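Long-range contacts in gamma-glutamyl cyclotransferase (Homo sapiens, PDB 3CRY), which catalyses the release of 5-oxoproline from gamma-glutamyl dipeptides, works as a homodimer and may play a significant part in glutathione homeostasis: residues F53-G58 against E131-S136; E15-F20 against M86-L91; A44-F49 against A69-S74. The protein carries 1 engineered substitution. One frame throughout, in Å; residues are numbered along the deposited sequence. Where two conformers were deposited one is given.

Contact 1: F53-G58 against E131-S136; sequences FGNSQG and ESAPPS
Phe53 lays one face of its ring against Pro135. The proline comes in over the middle of the ring, with CG 4.1 Å from the centroid of Phe53, a CH-pi contact. Pro135 CB and CD reach the CD2 and CG side of the same face. The two side chains are not aligned but meet at a slant. Ile163 touches both of them, and Tyr139 and Ile143 of helix 137-149 also border the phenyl ring.

The backbones are joined as antiparallel strands. Ala133 N gives a nearly straight bond to Phe53 O (2.8 Å), and a water bridges that oxygen to Ser132 OG. Asn55 and Glu131 form a hydrogen-bonded pair: Asn55 N donates to Glu131 O (2.8 Å) and Glu131 N to Asn55 O (3.0 Å). Asn55 O also accepts from Gly58 N, and its two donors approach from opposite faces of the carbonyl plane. Gly54 CA sits only 3.1 Å from Glu131 O, so the strands run very close here.

Glu131 stretches its chain out beyond CG and brings its carboxylate beside Gly58 CA. A second water takes a bond from Asn55 ND2 and lies very close to Glu131 OE1, at a distance short enough to be doubtful. Asn55 ND2 also lies against Ala133 CB at 3.5 Å.

The arrangement is an antiparallel strand pair at the edge of the three-stranded sheet. It ends in a type II turn, Asn55 to Gly58, on one side. On the other, Ser136 forms the N-cap of the helix carrying Tyr139, an inferred substrate-binding residue.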
ATOM      1  N   PHE A  53     -11.943  -1.408  -9.990  1.00  6.20           N
ATOM      2  CA  PHE A  53     -13.016  -1.751  -9.039  1.00  6.07           C
ATOM      3  C   PHE A  53     -12.985  -3.233  -8.766  1.00  6.20           C
ATOM      4  O   PHE A  53     -12.756  -4.029  -9.674  1.00  7.05           O
ATOM      5  CB  PHE A  53     -14.416  -1.328  -9.565  1.00  5.82           C
ATOM      6  CG  PHE A  53     -14.545   0.160  -9.774  1.00  5.15           C
ATOM      7  CD1 PHE A  53     -14.024   0.764 -10.926  1.00  5.31           C
ATOM      8  CD2 PHE A  53     -15.106   0.974  -8.787  1.00  5.75           C
ATOM      9  CE1 PHE A  53     -14.096   2.150 -11.107  1.00  6.77           C
ATOM     10  CE2 PHE A  53     -15.209   2.370  -8.963  1.00  5.08           C
ATOM     11  CZ  PHE A  53     -14.697   2.963 -10.129  1.00  6.21           C
ATOM     12  N   GLY A  54     -13.215  -3.605  -7.511  1.00  6.72           N
ATOM     13  CA  GLY A  54     -13.218  -5.023  -7.191  1.00  7.64           C
ATOM     14  C   GLY A  54     -13.806  -5.411  -5.865  1.00  7.67           C
ATOM     15  O   GLY A  54     -14.267  -4.567  -5.081  1.00  7.40           O
ATOM     16  N   ASN A  55     -13.756  -6.714  -5.636  1.00  7.70           N
ATOM     17  CA  ASN A  55     -14.254  -7.350  -4.430  1.00  8.78           C
ATOM     18  C   ASN A  55     -13.048  -7.733  -3.588  1.00  9.44           C
ATOM     19  O   ASN A  55     -12.331  -8.695  -3.906  1.00  9.36           O
ATOM     20  CB  ASN A  55     -15.070  -8.588  -4.815  1.00  9.07           C
ATOM     21  CG  ASN A  55     -16.333  -8.230  -5.589  1.00 10.98           C
ATOM     22  OD1 ASN A  55     -16.902  -7.154  -5.397  1.00 11.19           O
ATOM     23  ND2 ASN A  55     -16.758  -9.123  -6.496  1.00 11.85           N
ATOM     24  N   SER A  56     -12.803  -6.960  -2.536  1.00  9.59           N
ATOM     25  CA  SER A  56     -11.606  -7.186  -1.726  1.00  9.32           C
ATOM     26  C   SER A  56     -11.770  -8.492  -0.964  1.00  9.98           C
ATOM     27  O   SER A  56     -12.838  -8.767  -0.415  1.00  9.51           O
ATOM     28  CB  SER A  56     -11.373  -6.011  -0.763  1.00 10.02           C
ATOM     29  OG  SER A  56     -10.027  -6.012  -0.302  1.00 10.80           O
ATOM     30  N   GLN A  57     -10.716  -9.308  -0.940  1.00 10.31           N
ATOM     31  CA  GLN A  57     -10.771 -10.617  -0.264  1.00 11.29           C
ATOM     32  C   GLN A  57     -11.906 -11.489  -0.845  1.00 12.16           C
ATOM     33  O   GLN A  57     -12.444 -12.371  -0.162  1.00 12.67           O
ATOM     34  CB  GLN A  57     -10.914 -10.451   1.262  1.00 11.21           C
ATOM     35  CG  GLN A  57      -9.811  -9.619   1.942  1.00 11.31           C
ATOM     36  CD  GLN A  57      -8.444 -10.288   1.863  1.00 11.01           C
ATOM     37  OE1 GLN A  57      -8.346 -11.510   1.680  1.00 13.02           O
ATOM     38  NE2 GLN A  57      -7.390  -9.496   1.998  1.00 11.76           N
ATOM     39  N   GLY A  58     -12.269 -11.214  -2.101  1.00 12.10           N
ATOM     40  CA  GLY A  58     -13.333 -11.948  -2.798  1.00 13.23           C
ATOM     41  C   GLY A  58     -14.744 -11.633  -2.301  1.00 13.35           C
ATOM     42  O   GLY A  58     -15.714 -12.313  -2.670  1.00 14.43           O
ATOM     43  N   GLU A 131     -10.566  -9.309  -6.299  1.00 10.14           N
ATOM     44  CA  GLU A 131     -11.008  -9.788  -7.624  1.00 12.73           C
ATOM     45  C   GLU A 131     -11.718  -8.637  -8.346  1.00 11.36           C
ATOM     46  O   GLU A 131     -12.645  -8.048  -7.785  1.00 11.24           O
ATOM     47  CB  GLU A 131     -11.938 -11.000  -7.469  1.00 13.06           C
ATOM     48  CG  GLU A 131     -11.229 -12.294  -6.986  1.00 16.75           C
ATOM     49  CD  GLU A 131     -12.173 -13.337  -6.353  1.00 18.26           C
ATOM     50  OE1 GLU A 131     -13.418 -13.219  -6.483  1.00 24.93           O
ATOM     51  OE2 GLU A 131     -11.659 -14.291  -5.722  1.00 24.57           O
ATOM     52  N   SER A 132     -11.254  -8.301  -9.558  1.00 11.35           N
ATOM     53  CA  SER A 132     -11.815  -7.189 -10.311  0.50 11.44           C
ATOM     54  C   SER A 132     -13.301  -7.442 -10.583  1.00 10.82           C
ATOM     55  O   SER A 132     -13.696  -8.562 -10.918  1.00 11.64           O
ATOM     56  CB  SER A 132     -11.041  -6.973 -11.608  0.50 11.50           C
ATOM     57  OG  SER A 132     -11.272  -5.675 -12.117  0.50 13.17           O
ATOM     58  N   ALA A 133     -14.127  -6.404 -10.401  1.00 10.49           N
ATOM     59  CA  ALA A 133     -15.585  -6.514 -10.591  1.00  9.35           C
ATOM     60  C   ALA A 133     -16.191  -5.127 -10.752  1.00  9.42           C
ATOM     61  O   ALA A 133     -15.811  -4.193 -10.028  1.00  7.38           O
ATOM     62  CB  ALA A 133     -16.248  -7.244  -9.441  1.00  9.06           C
ATOM     63  N   PRO A 134     -17.154  -4.992 -11.689  1.00  9.19           N
ATOM     64  CA  PRO A 134     -17.737  -3.669 -11.934  1.00  9.40           C
ATOM     65  C   PRO A 134     -18.501  -3.082 -10.741  1.00  8.05           C
ATOM     66  O   PRO A 134     -19.120  -3.829  -9.962  1.00  8.45           O
ATOM     67  CB  PRO A 134     -18.690  -3.884 -13.122  1.00  9.68           C
ATOM     68  CG  PRO A 134     -18.499  -5.277 -13.583  1.00 12.01           C
ATOM     69  CD  PRO A 134     -17.705  -6.047 -12.564  1.00  9.94           C
ATOM     70  N   PRO A 135     -18.493  -1.737 -10.624  1.00  7.70           N
ATOM     71  CA  PRO A 135     -19.235  -1.097  -9.540  1.00  7.11           C
ATOM     72  C   PRO A 135     -20.744  -1.145  -9.801  1.00  6.78           C
ATOM     73  O   PRO A 135     -21.173  -1.287 -10.962  1.00  6.67           O
ATOM     74  CB  PRO A 135     -18.760   0.368  -9.602  1.00  6.82           C
ATOM     75  CG  PRO A 135     -18.400   0.580 -11.089  1.00  6.03           C
ATOM     76  CD  PRO A 135     -17.817  -0.757 -11.510  1.00  7.74           C
ATOM     77  N   SER A 136     -21.531  -1.045  -8.733  1.00  6.10           N
ATOM     78  CA  SER A 136     -22.991  -0.873  -8.890  1.00  6.79           C
ATOM     79  C   SER A 136     -23.332   0.498  -9.510  1.00  7.01           C
ATOM     80  O   SER A 136     -22.551   1.448  -9.418  1.00  6.58           O
ATOM     81  CB  SER A 136     -23.701  -1.018  -7.540  1.00  6.84           C
ATOM     82  OG  SER A 136     -23.339   0.075  -6.703  1.00  5.94           O
TER
HETATM   83  O   HOH W   1     -13.413  -3.629 -12.504  1.00 24.05           O
HETATM   84  O   HOH W   2     -15.258 -11.662  -6.947  1.00 26.06           O

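Contact 2: E15-F20 against M86-L91; sequences ESFLYF and MNKSNL
An antiparallel strand pair at the border of the five-stranded sheet brings Phe17 against Met86, and an Asx turn closes its end. Phe17 N donates to Met86 O (2.8 Å) and Met86 N returns a bond to Phe17 O (3.0 Å). One step further, Lys88 N binds Glu15 O in a nearly straight bond.

Phe17 has the largest share of the buried surface. Its CG stands between the backbone N and the carbonyl carbon (chi1 73°), which starts the ring off toward Met86 and Leu91. In the conformer described, Leu91 CD1 lies over the centre of one face, 3.5 Å from the centroid of Phe17, in a CH-pi contact. Asn87 O meets the ring edge in its plane, 3.2 Å from Phe17 CE1. Met86 runs beside the ring in the same direction and packs its CB on Phe17 CE1. Its SD lies obliquely to both Phe17 and Tyr19, a Met-aromatic contact with each.

Asn87 uses both ends of its amide. ND2 donates to the anti lone pair of Glu15 OE1 (2.7 Å), with that oxygen in the amide plane. OD1 takes the N-H of Ser89 in its carbonyl plane, on a lone pair, and the Ser89 hydroxyl from above that plane. In the conformer described, these bonds hold the amide in this orientation. The Lys88 chain is extended beyond CG, its CE comes 3.3 Å from Ser16 O, and its NZ bonds Glu14 O.

Tyr19, an inferred substrate-binding residue, bonds Asn25 through OH and lies near the engineered Gln98, at the proton-acceptor position of the active site. Leu94 of helix 91-97 packs on Phe17, Tyr19 and Met86, while Arg123 of strand 119-126 touches Phe17 and Leu91.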
ATOM      1  N   GLU A  15      -1.539  19.320  13.874  1.00 29.64           N
ATOM      2  CA  GLU A  15      -2.869  18.952  14.334  1.00 27.29           C
ATOM      3  C   GLU A  15      -3.634  18.183  13.237  1.00 24.91           C
ATOM      4  O   GLU A  15      -4.563  17.437  13.543  1.00 23.79           O
ATOM      5  CB  GLU A  15      -3.602  20.244  14.747  1.00 28.07           C
ATOM      6  CG  GLU A  15      -5.114  20.153  15.037  1.00 31.18           C
ATOM      7  CD  GLU A  15      -5.467  20.229  16.527  1.00 34.82           C
ATOM      8  OE1 GLU A  15      -6.457  19.573  16.935  1.00 36.23           O
ATOM      9  OE2 GLU A  15      -4.775  20.953  17.283  1.00 36.07           O
ATOM     10  N   SER A  16      -3.216  18.357  11.978  1.00 22.01           N
ATOM     11  CA  SER A  16      -3.982  17.867  10.815  1.00 19.70           C
ATOM     12  C   SER A  16      -3.210  16.926   9.904  1.00 17.96           C
ATOM     13  O   SER A  16      -1.981  16.856   9.945  1.00 17.49           O
ATOM     14  CB  SER A  16      -4.478  19.048   9.978  1.00 20.07           C
ATOM     15  OG  SER A  16      -5.312  19.883  10.758  1.00 21.61           O
ATOM     16  N   PHE A  17      -3.953  16.208   9.064  1.00 15.18           N
ATOM     17  CA  PHE A  17      -3.345  15.417   8.006  1.00 12.66           C
ATOM     18  C   PHE A  17      -4.180  15.568   6.735  1.00 11.47           C
ATOM     19  O   PHE A  17      -5.332  15.982   6.794  1.00 11.73           O
ATOM     20  CB  PHE A  17      -3.188  13.941   8.411  1.00 12.71           C
ATOM     21  CG  PHE A  17      -4.473  13.162   8.434  1.00 12.10           C
ATOM     22  CD1 PHE A  17      -5.328  13.226   9.540  1.00 10.39           C
ATOM     23  CD2 PHE A  17      -4.832  12.356   7.349  1.00 11.68           C
ATOM     24  CE1 PHE A  17      -6.509  12.493   9.579  1.00 11.83           C
ATOM     25  CE2 PHE A  17      -6.022  11.623   7.369  1.00 11.01           C
ATOM     26  CZ  PHE A  17      -6.867  11.687   8.478  1.00 12.31           C
ATOM     27  N   LEU A  18      -3.588  15.218   5.603  1.00  9.96           N
ATOM     28  CA  LEU A  18      -4.281  15.320   4.310  1.00  8.46           C
ATOM     29  C   LEU A  18      -4.617  13.919   3.814  1.00  7.89           C
ATOM     30  O   LEU A  18      -3.795  13.003   3.922  1.00  7.27           O
ATOM     31  CB  LEU A  18      -3.400  16.042   3.293  1.00  8.94           C
ATOM     32  CG  LEU A  18      -2.969  17.469   3.658  1.00  9.87           C
ATOM     33  CD1 LEU A  18      -2.054  18.007   2.613  1.00 11.05           C
ATOM     34  CD2 LEU A  18      -4.192  18.379   3.829  1.00 11.21           C
ATOM     35  N   TYR A  19      -5.824  13.769   3.271  1.00  6.53           N
ATOM     36  CA  TYR A  19      -6.370  12.473   2.846  1.00  6.45           C
ATOM     37  C   TYR A  19      -6.771  12.580   1.363  1.00  6.11           C
ATOM     38  O   TYR A  19      -7.537  13.456   0.997  1.00  6.28           O
ATOM     39  CB  TYR A  19      -7.579  12.092   3.732  1.00  6.42           C
ATOM     40  CG  TYR A  19      -8.478  11.029   3.109  1.00  7.08           C
ATOM     41  CD1 TYR A  19      -7.950   9.802   2.669  1.00  7.68           C
ATOM     42  CD2 TYR A  19      -9.847  11.234   2.973  1.00  6.51           C
ATOM     43  CE1 TYR A  19      -8.771   8.828   2.069  1.00  7.74           C
ATOM     44  CE2 TYR A  19     -10.677  10.257   2.400  1.00  8.03           C
ATOM     45  CZ  TYR A  19     -10.136   9.072   1.942  1.00  7.57           C
ATOM     46  OH  TYR A  19     -10.938   8.118   1.361  1.00  9.54           O
ATOM     47  N   PHE A  20      -6.248  11.677   0.526  1.00  5.37           N
ATOM     48  CA  PHE A  20      -6.538  11.684  -0.913  1.00  4.86           C
ATOM     49  C   PHE A  20      -7.628  10.654  -1.216  1.00  5.14           C
ATOM     50  O   PHE A  20      -7.416   9.432  -1.056  1.00  5.20           O
ATOM     51  CB  PHE A  20      -5.254  11.384  -1.725  1.00  5.00           C
ATOM     52  CG  PHE A  20      -5.465  11.266  -3.222  1.00  5.27           C
ATOM     53  CD1 PHE A  20      -5.649  12.418  -4.006  1.00  6.91           C
ATOM     54  CD2 PHE A  20      -5.445  10.008  -3.857  1.00  6.76           C
ATOM     55  CE1 PHE A  20      -5.847  12.326  -5.409  1.00  5.69           C
ATOM     56  CE2 PHE A  20      -5.607   9.911  -5.255  1.00  5.75           C
ATOM     57  CZ  PHE A  20      -5.807  11.079  -6.030  1.00  5.87           C
ATOM     58  N   MET A  86      -8.103  16.793   7.417  1.00 12.39           N
ATOM     59  CA  MET A  86      -8.761  16.170   8.564  1.00 14.96           C
ATOM     60  C   MET A  86      -7.924  16.313   9.832  1.00 14.98           C
ATOM     61  O   MET A  86      -6.694  16.476   9.750  1.00 14.70           O
ATOM     62  CB  MET A  86      -9.023  14.698   8.248  1.00 14.11           C
ATOM     63  CG  MET A  86     -10.111  14.505   7.184  1.00 17.85           C
ATOM     64  SD  MET A  86     -10.325  12.786   6.672  1.00 20.72           S
ATOM     65  CE  MET A  86     -11.100  12.134   8.135  1.00 21.95           C
ATOM     66  N   ASN A  87      -8.567  16.267  10.996  1.00 16.15           N
ATOM     67  CA  ASN A  87      -7.818  16.281  12.256  0.50 16.81           C
ATOM     68  C   ASN A  87      -7.151  14.936  12.533  1.00 16.92           C
ATOM     69  O   ASN A  87      -7.715  13.883  12.243  1.00 15.99           O
ATOM     70  CB  ASN A  87      -8.692  16.694  13.444  0.50 17.36           C
ATOM     71  CG  ASN A  87      -7.863  17.026  14.679  0.50 18.43           C
ATOM     72  OD1 ASN A  87      -7.423  16.136  15.408  0.50 21.72           O
ATOM     73  ND2 ASN A  87      -7.629  18.310  14.904  0.50 19.79           N
ATOM     74  N   LYS A  88      -5.937  14.965  13.080  1.00 17.52           N
ATOM     75  CA  LYS A  88      -5.219  13.714  13.367  1.00 18.44           C
ATOM     76  C   LYS A  88      -5.974  12.801  14.349  1.00 18.97           C
ATOM     77  O   LYS A  88      -5.795  11.582  14.339  1.00 18.48           O
ATOM     78  CB  LYS A  88      -3.772  13.977  13.807  1.00 18.97           C
ATOM     79  CG  LYS A  88      -2.823  14.157  12.634  1.00 20.17           C
ATOM     80  CD  LYS A  88      -1.374  14.294  13.090  1.00 24.25           C
ATOM     81  CE  LYS A  88      -0.473  14.626  11.914  1.00 27.28           C
ATOM     82  NZ  LYS A  88       0.752  15.367  12.356  1.00 30.12           N
ATOM     83  N   SER A  89      -6.849  13.388  15.164  1.00 19.76           N
ATOM     84  CA  SER A  89      -7.775  12.608  16.009  1.00 20.24           C
ATOM     85  C   SER A  89      -8.711  11.650  15.239  1.00 20.54           C
ATOM     86  O   SER A  89      -9.344  10.756  15.846  1.00 21.71           O
ATOM     87  CB  SER A  89      -8.627  13.557  16.872  1.00 20.66           C
ATOM     88  OG  SER A  89      -9.421  14.396  16.048  1.00 20.64           O
ATOM     89  N   ASN A  90      -8.773  11.861  13.921  0.60 20.33           N
ATOM     90  CA  ASN A  90      -9.646  11.152  12.978  0.60 20.01           C
ATOM     91  C   ASN A  90      -8.994   9.909  12.340  0.60 18.88           C
ATOM     92  O   ASN A  90      -9.698   9.088  11.748  0.60 18.58           O
ATOM     93  CB  ASN A  90     -10.031  12.121  11.845  0.60 20.67           C
ATOM     94  CG  ASN A  90     -11.511  12.094  11.497  0.60 22.14           C
ATOM     95  OD1 ASN A  90     -12.061  11.070  11.070  0.60 23.58           O
ATOM     96  ND2 ASN A  90     -12.160  13.248  11.639  0.60 24.09           N
ATOM     97  N   LEU A  91      -7.667   9.788  12.449  1.00 18.04           N
ATOM     98  CA  LEU A  91      -6.858   8.724  11.811  0.70 17.62           C
ATOM     99  C   LEU A  91      -7.430   7.317  12.028  1.00 17.03           C
ATOM    100  O   LEU A  91      -7.730   6.582  11.075  1.00 16.31           O
ATOM    101  CB  LEU A  91      -5.411   8.767  12.342  0.70 17.79           C
ATOM    102  CG  LEU A  91      -4.155   9.116  11.526  0.70 19.20           C
ATOM    103  CD1 LEU A  91      -4.402   9.665  10.142  0.70 17.59           C
ATOM    104  CD2 LEU A  91      -3.209  10.033  12.308  0.70 17.79           C
TER

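Contact 3: A44-F49 against A69-S74; sequences ARLQDF and ATIFQS
Phe49 is held between Gln73 and Leu46, which lie on opposite faces of its ring. From segment 69-74, Gln73 CG sits over one face, offset toward the rim and 3.8 Å from the centroid of Phe49, in a CH-pi contact. The two side chains run side by side in the same direction, with ring and amide planes 28° apart. On the other face Leu46 CD2 is likewise displaced toward the rim.

Apolar contacts centre on Ile71. Its CD1 touches Leu46 CD2 at 3.6 Å and Phe49 CD2 at 3.8 Å. CG1 of Ile71 stands between the backbone N and the carbonyl carbon (chi1 56°), and CD1 continues from it in the extended direction. One methyl thus serves residues on both sides of the corner at Gln47 and Asp48.

The polar part is slight. Ser74 N donates to Asp48 O (2.9 Å) along a nearly straight N-H line, from above the carbonyl plane. Three CA-H...O contacts support it: Phe49 CA to Phe72 O at 3.2 Å, Asp48 CA to Ser74 O at 3.3 Å, and Gln73 CA to Asp48 O at 3.5 Å. Phe49 and Gln73 form a non-hydrogen-bonded antiparallel pair.

The polar ends find partners elsewhere: Asp48 OD1 with Gly76 N, Ser74 OG with Asp77. Gln73 NE2 bonds Tyr105 O of the second subunit, whose Val106 packs on Phe49, so the segment pair belongs to the dimer interface. Behind it, Val79 of strand 77-87 and Ile108 of strand 106-114 cover Ile71, and Val110 and Val112 of strand 106-114 lie against Leu46, where the chain passes from the five-stranded sheet to the three-stranded one.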
ATOM      1  N   ALA A  44      -6.422  17.122  -6.892  1.00  8.32           N
ATOM      2  CA  ALA A  44      -5.040  16.713  -7.191  1.00  8.16           C
ATOM      3  C   ALA A  44      -4.954  15.465  -8.061  1.00  8.55           C
ATOM      4  O   ALA A  44      -5.902  14.661  -8.114  1.00  8.75           O
ATOM      5  CB  ALA A  44      -4.236  16.542  -5.897  1.00  8.14           C
ATOM      6  N   ARG A  45      -3.797  15.306  -8.719  1.00  8.69           N
ATOM      7  CA  ARG A  45      -3.549  14.190  -9.632  1.00  9.33           C
ATOM      8  C   ARG A  45      -2.492  13.247  -9.065  1.00  8.99           C
ATOM      9  O   ARG A  45      -1.404  13.687  -8.661  1.00  8.68           O
ATOM     10  CB  ARG A  45      -3.100  14.723 -11.012  1.00  9.73           C
ATOM     11  CG  ARG A  45      -2.596  13.634 -11.965  1.00 10.30           C
ATOM     12  CD  ARG A  45      -2.506  14.041 -13.444  1.00 12.75           C
ATOM     13  NE  ARG A  45      -1.801  15.296 -13.691  1.00 17.22           N
ATOM     14  CZ  ARG A  45      -1.770  15.904 -14.882  1.00 21.84           C
ATOM     15  NH1 ARG A  45      -2.402  15.374 -15.936  1.00 22.32           N
ATOM     16  NH2 ARG A  45      -1.105  17.047 -15.040  1.00 23.66           N
ATOM     17  N   LEU A  46      -2.819  11.951  -9.033  1.00  8.60           N
ATOM     18  CA  LEU A  46      -1.845  10.929  -8.701  1.00  8.65           C
ATOM     19  C   LEU A  46      -1.277  10.342  -9.995  1.00  8.66           C
ATOM     20  O   LEU A  46      -1.983   9.691 -10.773  1.00  7.93           O
ATOM     21  CB  LEU A  46      -2.452   9.866  -7.762  1.00  7.75           C
ATOM     22  CG  LEU A  46      -1.548   8.692  -7.363  1.00  7.81           C
ATOM     23  CD1 LEU A  46      -0.327   9.141  -6.570  1.00  9.57           C
ATOM     24  CD2 LEU A  46      -2.364   7.651  -6.582  1.00  9.81           C
ATOM     25  N   GLN A  47       0.009  10.603 -10.224  1.00  9.03           N
ATOM     26  CA  GLN A  47       0.684  10.141 -11.436  1.00  9.87           C
ATOM     27  C   GLN A  47       1.043   8.643 -11.337  1.00  9.18           C
ATOM     28  O   GLN A  47       1.426   8.154 -10.263  1.00  9.88           O
ATOM     29  CB  GLN A  47       1.936  11.017 -11.663  1.00 11.01           C
ATOM     30  CG  GLN A  47       2.391  11.181 -13.112  1.00 14.72           C
ATOM     31  CD  GLN A  47       1.294  11.695 -14.034  1.00 18.87           C
ATOM     32  OE1 GLN A  47       0.795  10.951 -14.865  1.00 20.93           O
ATOM     33  NE2 GLN A  47       0.891  12.951 -13.860  1.00 19.49           N
ATOM     34  N   ASP A  48       0.919   7.919 -12.446  1.00  8.45           N
ATOM     35  CA  ASP A  48       1.385   6.547 -12.574  1.00  8.95           C
ATOM     36  C   ASP A  48       0.624   5.544 -11.684  1.00  8.78           C
ATOM     37  O   ASP A  48       1.188   4.552 -11.207  1.00  8.55           O
ATOM     38  CB  ASP A  48       2.917   6.438 -12.374  1.00  8.87           C
ATOM     39  CG  ASP A  48       3.706   7.347 -13.331  1.00 12.27           C
ATOM     40  OD1 ASP A  48       3.424   7.326 -14.549  1.00 14.73           O
ATOM     41  OD2 ASP A  48       4.578   8.109 -12.853  1.00 16.21           O
ATOM     42  N   PHE A  49      -0.675   5.799 -11.512  1.00  8.39           N
ATOM     43  CA  PHE A  49      -1.609   4.833 -10.927  1.00  8.13           C
ATOM     44  C   PHE A  49      -2.835   4.751 -11.829  1.00  8.26           C
ATOM     45  O   PHE A  49      -3.118   5.708 -12.586  1.00  7.90           O
ATOM     46  CB  PHE A  49      -2.084   5.291  -9.543  1.00  7.66           C
ATOM     47  CG  PHE A  49      -1.110   5.016  -8.413  1.00  8.08           C
ATOM     48  CD1 PHE A  49       0.040   5.790  -8.260  1.00  8.31           C
ATOM     49  CD2 PHE A  49      -1.388   4.016  -7.461  1.00  9.96           C
ATOM     50  CE1 PHE A  49       0.919   5.561  -7.196  1.00  7.88           C
ATOM     51  CE2 PHE A  49      -0.506   3.788  -6.406  1.00  8.31           C
ATOM     52  CZ  PHE A  49       0.630   4.563  -6.270  1.00  7.52           C
ATOM     53  N   ALA A  69     -13.853   0.914  -5.173  1.00  6.47           N
ATOM     54  CA  ALA A  69     -12.721   1.511  -5.868  1.00  5.85           C
ATOM     55  C   ALA A  69     -11.383   1.118  -5.262  1.00  5.87           C
ATOM     56  O   ALA A  69     -11.244   1.054  -4.043  1.00  6.18           O
ATOM     57  CB  ALA A  69     -12.844   3.047  -5.885  1.00  6.17           C
ATOM     58  N   THR A  70     -10.407   0.919  -6.135  1.00  5.98           N
ATOM     59  CA  THR A  70      -9.002   0.736  -5.718  1.00  5.63           C
ATOM     60  C   THR A  70      -8.070   1.341  -6.768  1.00  5.94           C
ATOM     61  O   THR A  70      -8.518   1.753  -7.846  1.00  5.81           O
ATOM     62  CB  THR A  70      -8.680  -0.756  -5.432  1.00  6.59           C
ATOM     63  OG1 THR A  70      -7.357  -0.873  -4.858  1.00  6.64           O
ATOM     64  CG2 THR A  70      -8.738  -1.596  -6.745  1.00  5.79           C
ATOM     65  N   ILE A  71      -6.787   1.434  -6.444  1.00  5.51           N
ATOM     66  CA  ILE A  71      -5.781   1.967  -7.393  1.00  6.04           C
ATOM     67  C   ILE A  71      -4.564   1.063  -7.347  1.00  6.82           C
ATOM     68  O   ILE A  71      -4.307   0.386  -6.327  1.00  7.23           O
ATOM     69  CB  ILE A  71      -5.375   3.434  -7.092  1.00  6.10           C
ATOM     70  CG1 ILE A  71      -4.852   3.586  -5.644  1.00  7.93           C
ATOM     71  CG2 ILE A  71      -6.574   4.398  -7.364  1.00  6.29           C
ATOM     72  CD1 ILE A  71      -4.335   4.998  -5.263  1.00  6.55           C
ATOM     73  N   PHE A  72      -3.842   1.010  -8.460  1.00  6.28           N
ATOM     74  CA  PHE A  72      -2.598   0.234  -8.488  1.00  8.10           C
ATOM     75  C   PHE A  72      -1.564   0.910  -9.383  1.00  8.30           C
ATOM     76  O   PHE A  72      -1.921   1.716 -10.248  1.00  8.29           O
ATOM     77  CB  PHE A  72      -2.855  -1.235  -8.856  1.00  8.65           C
ATOM     78  CG  PHE A  72      -3.386  -1.456 -10.263  1.00  9.65           C
ATOM     79  CD1 PHE A  72      -2.526  -1.422 -11.370  1.00 11.92           C
ATOM     80  CD2 PHE A  72      -4.739  -1.751 -10.471  1.00 12.29           C
ATOM     81  CE1 PHE A  72      -3.019  -1.656 -12.666  1.00 13.49           C
ATOM     82  CE2 PHE A  72      -5.239  -1.991 -11.759  1.00 13.56           C
ATOM     83  CZ  PHE A  72      -4.388  -1.944 -12.852  1.00 12.46           C
ATOM     84  N   GLN A  73      -0.286   0.634  -9.136  1.00  8.02           N
ATOM     85  CA  GLN A  73       0.776   1.305  -9.905  1.00  8.86           C
ATOM     86  C   GLN A  73       0.793   0.884 -11.376  1.00  9.44           C
ATOM     87  O   GLN A  73       0.757  -0.317 -11.706  1.00 10.30           O
ATOM     88  CB  GLN A  73       2.126   1.092  -9.207  1.00  9.07           C
ATOM     89  CG  GLN A  73       2.203   1.892  -7.915  1.00  9.05           C
ATOM     90  CD  GLN A  73       3.284   1.417  -7.003  1.00 10.91           C
ATOM     91  OE1 GLN A  73       3.310   0.236  -6.620  1.00 11.74           O
ATOM     92  NE2 GLN A  73       4.190   2.333  -6.634  1.00 10.90           N
ATOM     93  N   SER A  74       0.825   1.884 -12.253  1.00  9.70           N
ATOM     94  CA  SER A  74       0.736   1.675 -13.701  1.00 10.72           C
ATOM     95  C   SER A  74       1.394   2.863 -14.416  1.00 11.19           C
ATOM     96  O   SER A  74       0.788   3.940 -14.526  1.00 10.59           O
ATOM     97  CB  SER A  74      -0.742   1.543 -14.105  1.00 10.50           C
ATOM     98  OG  SER A  74      -0.898   1.137 -15.462  1.00 11.21           O
TER

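In the fold
Contacts 1 and 3 share the three-stranded sheet: strand 49-56 lies between 68-74 and 130-132. They touch where Phe53 CD2 packs on Ala69 CA, 3.8 Å away. Contact 2 belongs to the five-stranded sheet, which contact 3 also reaches through strand 39-46. Phe20 of 15-20 meets Ala44 and Leu46 there. Contacts 1 and 2 lie on opposite sides of the chain's centre, about 28 Å apart, centre to centre. Both are strand pairs with several backbone bonds and partly exposed polar groups. Phe53 is buried in contact 1 and Met86 in contact 2, while Phe17 is partly exposed. Contact 3 has no exposed touching residue, depends more on apolar contacts and faces the second subunit most extensively.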